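Local structure of transcriptional regulator, LacI family (Lactobacillus brevis, 3JY6) at residues Val88-Asp92 against Arg93-Ala97; Leu156-Glu160 against Ser161-His165; Pro198-Ile202 against Ser203-Asp207. The protein probably acts as a DNA-binding transcription factor at cis-regulatory sequences, the deposited fragment being its part related to periplasmic binding proteins. One frame throughout, in Å; residues are numbered along the deposited sequence.

Interaction 1 of 3, residues Val88-Asp92 against Arg93-Ala97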
# COMPACT_ATOMS: atom_id res chain seq x y z
N VAL A 88 -10.43 11.25 -20.83
CA VAL A 88 -10.02 10.02 -20.17
C VAL A 88 -8.63 9.59 -20.60
O VAL A 88 -8.24 9.78 -21.76
CB VAL A 88 -10.98 8.86 -20.52
CG1 VAL A 88 -10.58 7.58 -19.78
CG2 VAL A 88 -12.44 9.24 -20.18
N VAL A 89 -7.87 9.02 -19.67
CA VAL A 89 -6.55 8.48 -19.96
C VAL A 89 -6.50 7.16 -19.22
O VAL A 89 -6.88 7.09 -18.06
CB VAL A 89 -5.38 9.38 -19.46
CG1 VAL A 89 -4.05 8.69 -19.74
CG2 VAL A 89 -5.38 10.71 -20.16
N SER A 90 -6.04 6.11 -19.89
CA SER A 90 -5.95 4.79 -19.26
C SER A 90 -4.49 4.46 -18.95
O SER A 90 -3.57 4.93 -19.62
CB SER A 90 -6.56 3.73 -20.19
OG SER A 90 -7.00 2.61 -19.44
N VAL A 91 -4.27 3.67 -17.91
CA VAL A 91 -2.92 3.31 -17.51
C VAL A 91 -2.76 1.84 -17.16
O VAL A 91 -3.65 1.23 -16.55
CB VAL A 91 -2.46 4.13 -16.28
CG1 VAL A 91 -1.00 3.82 -15.95
CG2 VAL A 91 -2.65 5.61 -16.55
N ASP A 92 -1.63 1.28 -17.58
CA ASP A 92 -1.25 -0.11 -17.29
C ASP A 92 -2.24 -1.16 -17.79
O ASP A 92 -2.40 -2.20 -17.16
CB ASP A 92 -1.07 -0.27 -15.77
CG ASP A 92 -0.39 -1.57 -15.39
OD1 ASP A 92 0.74 -1.80 -15.86
OD2 ASP A 92 -0.98 -2.36 -14.63
N ARG A 93 -2.87 -0.92 -18.93
CA ARG A 93 -3.87 -1.86 -19.43
C ARG A 93 -3.55 -2.68 -20.66
O ARG A 93 -4.10 -3.76 -20.82
CB ARG A 93 -5.20 -1.13 -19.65
CG ARG A 93 -6.06 -1.04 -18.41
CD ARG A 93 -6.62 -2.41 -18.07
NE ARG A 93 -7.29 -3.00 -19.23
CZ ARG A 93 -8.50 -2.67 -19.66
NH1 ARG A 93 -9.21 -1.74 -19.03
NH2 ARG A 93 -9.00 -3.27 -20.74
N GLU A 94 -2.70 -2.19 -21.53
CA GLU A 94 -2.38 -2.93 -22.75
C GLU A 94 -3.69 -3.29 -23.45
O GLU A 94 -3.98 -4.46 -23.70
CB GLU A 94 -1.60 -4.20 -22.43
CG GLU A 94 -0.75 -4.70 -23.60
CD GLU A 94 0.67 -4.17 -23.56
OE1 GLU A 94 1.50 -4.74 -22.81
OE2 GLU A 94 0.97 -3.18 -24.25
N MET A 95 -4.48 -2.27 -23.76
CA MET A 95 -5.76 -2.42 -24.45
C MET A 95 -5.51 -2.14 -25.93
O MET A 95 -4.86 -1.15 -26.26
CB MET A 95 -6.76 -1.40 -23.91
CG MET A 95 -8.22 -1.78 -24.03
SD MET A 95 -9.32 -0.33 -23.89
CE MET A 95 -8.61 0.55 -22.51
N ASP A 96 -6.00 -2.98 -26.83
CA ASP A 96 -5.79 -2.69 -28.25
C ASP A 96 -6.99 -1.90 -28.76
O ASP A 96 -8.10 -2.03 -28.26
CB ASP A 96 -5.60 -3.98 -29.06
CG ASP A 96 -6.89 -4.77 -29.22
OD1 ASP A 96 -7.59 -4.95 -28.20
OD2 ASP A 96 -7.19 -5.20 -30.35
N ALA A 97 -6.75 -1.05 -29.75
CA ALA A 97 -7.81 -0.24 -30.33
C ALA A 97 -8.47 0.68 -29.28
O ALA A 97 -9.67 0.94 -29.34
CB ALA A 97 -8.86 -1.15 -30.97

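Interaction 2 of 3, residues Leu156-Glu160 against Ser161-His165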
# COMPACT_ATOMS: atom_id res chain seq x y z
N LEU A 156 2.03 -21.54 -12.96
CA LEU A 156 1.17 -21.76 -11.80
C LEU A 156 0.21 -20.60 -11.63
O LEU A 156 0.54 -19.55 -11.05
CB LEU A 156 1.99 -21.94 -10.53
CG LEU A 156 1.21 -21.93 -9.21
CD1 LEU A 156 -0.03 -22.81 -9.30
CD2 LEU A 156 2.11 -22.40 -8.08
N GLU A 157 -1.00 -20.81 -12.14
CA GLU A 157 -2.06 -19.82 -12.05
C GLU A 157 -2.72 -19.86 -10.69
O GLU A 157 -3.00 -20.93 -10.15
CB GLU A 157 -3.08 -20.08 -13.15
CG GLU A 157 -2.51 -19.83 -14.53
CD GLU A 157 -3.48 -20.15 -15.64
OE1 GLU A 157 -3.52 -21.31 -16.10
OE2 GLU A 157 -4.22 -19.23 -16.05
N VAL A 158 -2.94 -18.67 -10.13
CA VAL A 158 -3.56 -18.51 -8.82
C VAL A 158 -4.86 -17.75 -9.07
O VAL A 158 -4.89 -16.83 -9.90
CB VAL A 158 -2.67 -17.68 -7.87
CG1 VAL A 158 -3.34 -17.55 -6.52
CG2 VAL A 158 -1.30 -18.33 -7.72
N SER A 159 -5.92 -18.13 -8.38
CA SER A 159 -7.21 -17.46 -8.54
C SER A 159 -7.34 -16.42 -7.44
O SER A 159 -7.52 -16.77 -6.27
CB SER A 159 -8.36 -18.47 -8.43
OG SER A 159 -8.24 -19.50 -9.40
N GLU A 160 -7.22 -15.14 -7.80
CA GLU A 160 -7.31 -14.08 -6.80
C GLU A 160 -8.60 -14.13 -5.99
O GLU A 160 -8.64 -13.67 -4.85
CB GLU A 160 -7.16 -12.70 -7.47
CG GLU A 160 -5.75 -12.41 -7.98
CD GLU A 160 -5.59 -10.98 -8.46
OE1 GLU A 160 -5.96 -10.05 -7.70
OE2 GLU A 160 -5.08 -10.77 -9.58
N SER A 161 -9.64 -14.71 -6.58
CA SER A 161 -10.95 -14.85 -5.93
C SER A 161 -10.98 -15.93 -4.85
O SER A 161 -11.53 -15.71 -3.77
CB SER A 161 -12.03 -15.17 -6.96
OG SER A 161 -11.74 -16.39 -7.64
N SER A 162 -10.42 -17.09 -5.16
CA SER A 162 -10.42 -18.18 -4.21
C SER A 162 -9.21 -19.08 -4.37
O SER A 162 -9.18 -19.94 -5.25
CB SER A 162 -11.69 -19.02 -4.39
OG SER A 162 -11.66 -19.71 -5.63
N TYR A 163 -8.22 -18.87 -3.52
CA TYR A 163 -7.00 -19.67 -3.54
C TYR A 163 -6.60 -19.93 -2.10
O TYR A 163 -6.94 -19.15 -1.21
CB TYR A 163 -5.87 -18.92 -4.26
CG TYR A 163 -5.32 -17.72 -3.51
CD1 TYR A 163 -5.92 -16.47 -3.61
CD2 TYR A 163 -4.19 -17.84 -2.69
CE1 TYR A 163 -5.42 -15.36 -2.92
CE2 TYR A 163 -3.68 -16.74 -1.99
CZ TYR A 163 -4.29 -15.51 -2.11
OH TYR A 163 -3.78 -14.43 -1.44
N ASN A 164 -5.89 -21.02 -1.87
CA ASN A 164 -5.44 -21.33 -0.51
C ASN A 164 -3.95 -21.06 -0.48
O ASN A 164 -3.26 -21.31 -1.47
CB ASN A 164 -5.70 -22.80 -0.18
CG ASN A 164 -5.44 -23.11 1.27
OD1 ASN A 164 -6.17 -22.67 2.15
ND2 ASN A 164 -4.38 -23.87 1.53
N HIS A 165 -3.45 -20.55 0.64
CA HIS A 165 -2.03 -20.25 0.76
C HIS A 165 -1.12 -21.46 0.61
O HIS A 165 -0.35 -21.54 -0.35
CB HIS A 165 -1.70 -19.57 2.09
CG HIS A 165 -0.24 -19.29 2.27
ND1 HIS A 165 0.44 -18.36 1.50
CD2 HIS A 165 0.68 -19.83 3.10
CE1 HIS A 165 1.71 -18.34 1.85
NE2 HIS A 165 1.88 -19.23 2.82

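Interaction 3 of 3, residues Pro198-Ile202 against Ser203-Asp207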
# COMPACT_ATOMS: atom_id res chain seq x y z
N PRO A 198 9.32 -14.93 0.31
CA PRO A 198 10.08 -14.80 1.56
C PRO A 198 10.40 -16.10 2.30
O PRO A 198 11.53 -16.29 2.76
CB PRO A 198 9.21 -13.86 2.39
CG PRO A 198 8.71 -12.91 1.35
CD PRO A 198 8.29 -13.87 0.22
N ASN A 199 9.43 -17.01 2.44
CA ASN A 199 9.69 -18.26 3.13
C ASN A 199 10.60 -19.18 2.32
O ASN A 199 11.31 -20.02 2.88
CB ASN A 199 8.39 -18.98 3.48
CG ASN A 199 7.74 -18.44 4.74
OD1 ASN A 199 7.33 -19.20 5.61
ND2 ASN A 199 7.64 -17.12 4.84
N LEU A 200 10.59 -19.03 1.00
CA LEU A 200 11.46 -19.85 0.16
C LEU A 200 12.90 -19.32 0.26
O LEU A 200 13.86 -20.03 -0.08
CB LEU A 200 10.96 -19.85 -1.29
CG LEU A 200 9.97 -20.97 -1.64
CD1 LEU A 200 8.82 -21.00 -0.64
CD2 LEU A 200 9.47 -20.77 -3.06
N ILE A 201 13.06 -18.09 0.73
CA ILE A 201 14.39 -17.50 0.89
C ILE A 201 14.88 -17.86 2.29
O ILE A 201 16.07 -18.06 2.51
CB ILE A 201 14.36 -15.96 0.79
CG1 ILE A 201 13.97 -15.54 -0.63
CG2 ILE A 201 15.73 -15.39 1.17
CD1 ILE A 201 13.84 -14.05 -0.83
N ILE A 202 13.94 -17.94 3.22
CA ILE A 202 14.26 -18.27 4.59
C ILE A 202 14.43 -19.78 4.79
O ILE A 202 15.22 -20.21 5.63
CB ILE A 202 13.18 -17.68 5.54
CG1 ILE A 202 13.34 -16.16 5.58
CG2 ILE A 202 13.30 -18.29 6.93
CD1 ILE A 202 12.20 -15.41 6.23
N SER A 203 13.70 -20.58 4.01
CA SER A 203 13.81 -22.03 4.13
C SER A 203 15.03 -22.56 3.39
O SER A 203 15.42 -23.71 3.56
CB SER A 203 12.54 -22.72 3.60
OG SER A 203 12.42 -22.55 2.20
N GLY A 204 15.63 -21.72 2.54
CA GLY A 204 16.81 -22.13 1.81
C GLY A 204 16.60 -22.58 0.37
O GLY A 204 17.57 -22.80 -0.36
N LEU A 205 15.35 -22.70 -0.05
CA LEU A 205 15.08 -23.13 -1.42
C LEU A 205 15.70 -22.18 -2.44
O LEU A 205 16.38 -22.62 -3.36
CB LEU A 205 13.57 -23.25 -1.65
CG LEU A 205 13.15 -23.80 -3.02
CD1 LEU A 205 13.75 -25.18 -3.27
CD2 LEU A 205 11.65 -23.88 -3.06
N ILE A 206 15.45 -20.89 -2.28
CA ILE A 206 16.02 -19.89 -3.19
C ILE A 206 17.44 -19.59 -2.70
O ILE A 206 17.61 -18.93 -1.67
CB ILE A 206 15.17 -18.59 -3.17
CG1 ILE A 206 13.79 -18.85 -3.78
CG2 ILE A 206 15.88 -17.49 -3.95
CD1 ILE A 206 12.79 -17.73 -3.60
N ASP A 207 18.44 -20.09 -3.42
CA ASP A 207 19.84 -19.88 -3.02
C ASP A 207 20.73 -19.15 -4.02
O ASP A 207 21.93 -18.99 -3.77
CB ASP A 207 20.51 -21.21 -2.64
CG ASP A 207 20.47 -22.24 -3.77
OD1 ASP A 207 20.28 -21.86 -4.94
OD2 ASP A 207 20.65 -23.44 -3.46

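Interaction 1 of 3, residues Val88-Asp92 against Arg93-Ala97
From S90 the backbone runs extended to V91 and then swings round at D92, whose left-handed conformation (phi 59°), repeated at E94 (phi 52°), brings R93 and M95 back beside S90. The turn is held without any hydrogen bond across the junction of 88-92 and 93-97. S90 carries the side-chain contact: with chi1 at -155° its OG lies beside its own carbonyl carbon and meets R93 CG at 3.9 Å. M95 approaches the same oxygen, its methyl CE lying 4.0 Å from S90 OG after a bend at the last torsion. Both neighbours of the hydroxyl here are carbon; its hydrogen bond goes to L69 O. R93 CG also lies 3.8 Å from V91 O, and the bent chain beyond it takes NH1 to S71 O. The place is the C-terminal end of strand 88-91, an inner strand of the six-stranded parallel sheet in a periplasmic-binding-protein fold, where related LacI regulators bind effectors between their lobes. D92, pointing away from R93-A97, is hydrogen-bonded through OD1 to Q234. The carboxylate of E94 is shared between N107, by hydrogen bond, and K260, by salt bridge, while its side chain touches T138 and E141 on helix 137-147 of the other lobe.

Interaction 2 of 3, residues Leu156-Glu160 against Ser161-His165
V158 and Y163 meet across a tight turn, the valine methyl CG1 3.6 Å from Y163 CG and 3.7 Å from Y163 CB. CG1 stands anti to the valine's own backbone N (chi1 -179°) and approaches the base of the ring obliquely. Y163 has chi1 at 70°, which sets CG between its backbone N and carbonyl carbon and turns the ring back over the preceding strand end. Near the plane of that ring, at its edge, S159 O lies 3.1 Å from Y163 CD1, and E160 O is farther along the same edge at 4.1 Å from CD1; such an approach by carbonyl oxygens is consistent with the slightly positive rim of an aromatic ring. S159 also packs by its CB, 3.6 Å from S162 O, while its OG reaches out to E132. The far end of the tyrosine is fixed by a hydrogen bond from OH to E195 and by an edge-to-face contact with W192. With an alanine at Y163, V158 CG1 would probably lose its ring cover and E195 its hydroxyl partner. E160, extended beyond CG, carries its carboxylate away to S131, R139, K189 and R191. This turn joins strand 152-158 to helix 165-177, with N164 at the N-cap, and so forms the first loop of a beta-alpha-beta crossover leading on to strand 183-187.

Interaction 3 of 3, residues Pro198-Ile202 against Ser203-Asp207
L200 and L205 run side by side in a common direction, with L200 CG 3.6 Å from L205 CD2. I206 comes to L200 from another direction: its terminal CD1 rests 3.6 Å from L200 CB and reaches on to I201 CG1 at 3.9 Å, the two isoleucines crossing at a slant. CG1 of I206 stands beside its own backbone N and the chain continues extended, which is what carries CD1 back to the helix. L200 is therefore met through CG by one neighbour and through CB by the other. L200 also packs on H169, L172 and I176 of helix 165-177.

Three hydrogen bonds join the two segments. I206 N donates to L200 O over 2.8 Å, nearly straight at the hydrogen (177°). N199 O receives two donors from one residue, S203 N at 2.7 Å and S203 OG at 2.8 Å. The serine hydroxyl can fold back onto this carbonyl because chi1 of 67° sets OG between its backbone N and carbonyl carbon; the same fold leaves OG 3.5 Å from L200 CA.

The helix also faces the second subunit, where N199 ND2 bonds to R224 O of that chain and I201 packs on I202 of that chain. At G204 the chain leaves helical angles with positive phi (99°), where any side chain would collide with the carbonyl oxygen of S203. The arrangement is a glycine-terminated helix C-cap, with apolar residues beyond the glycine folded back on the last turn of a helix whose residues P198, N199, I201 and I202 meet the second subunit.

Along the chain the three contacts follow in series; each closes its own local turn, and none nests in or crosses another. Interaction 1 turns the chain out of strand 88-91 in the lobe of the six-stranded sheet. Interactions 2 and 3 belong to the lobe of the four-stranded sheet, the former leading from strand 152-158 into helix 165-177, the latter from helix 198-202 towards strand 211-215. The centres of interactions 1 and 3 are about 37 Å apart, on opposite sides of the chain's centre. Interactions 2 and 3 come within about 6 Å at their nearest atoms without touching; helix 165-177 links them, since L172 receives both L156 and L200.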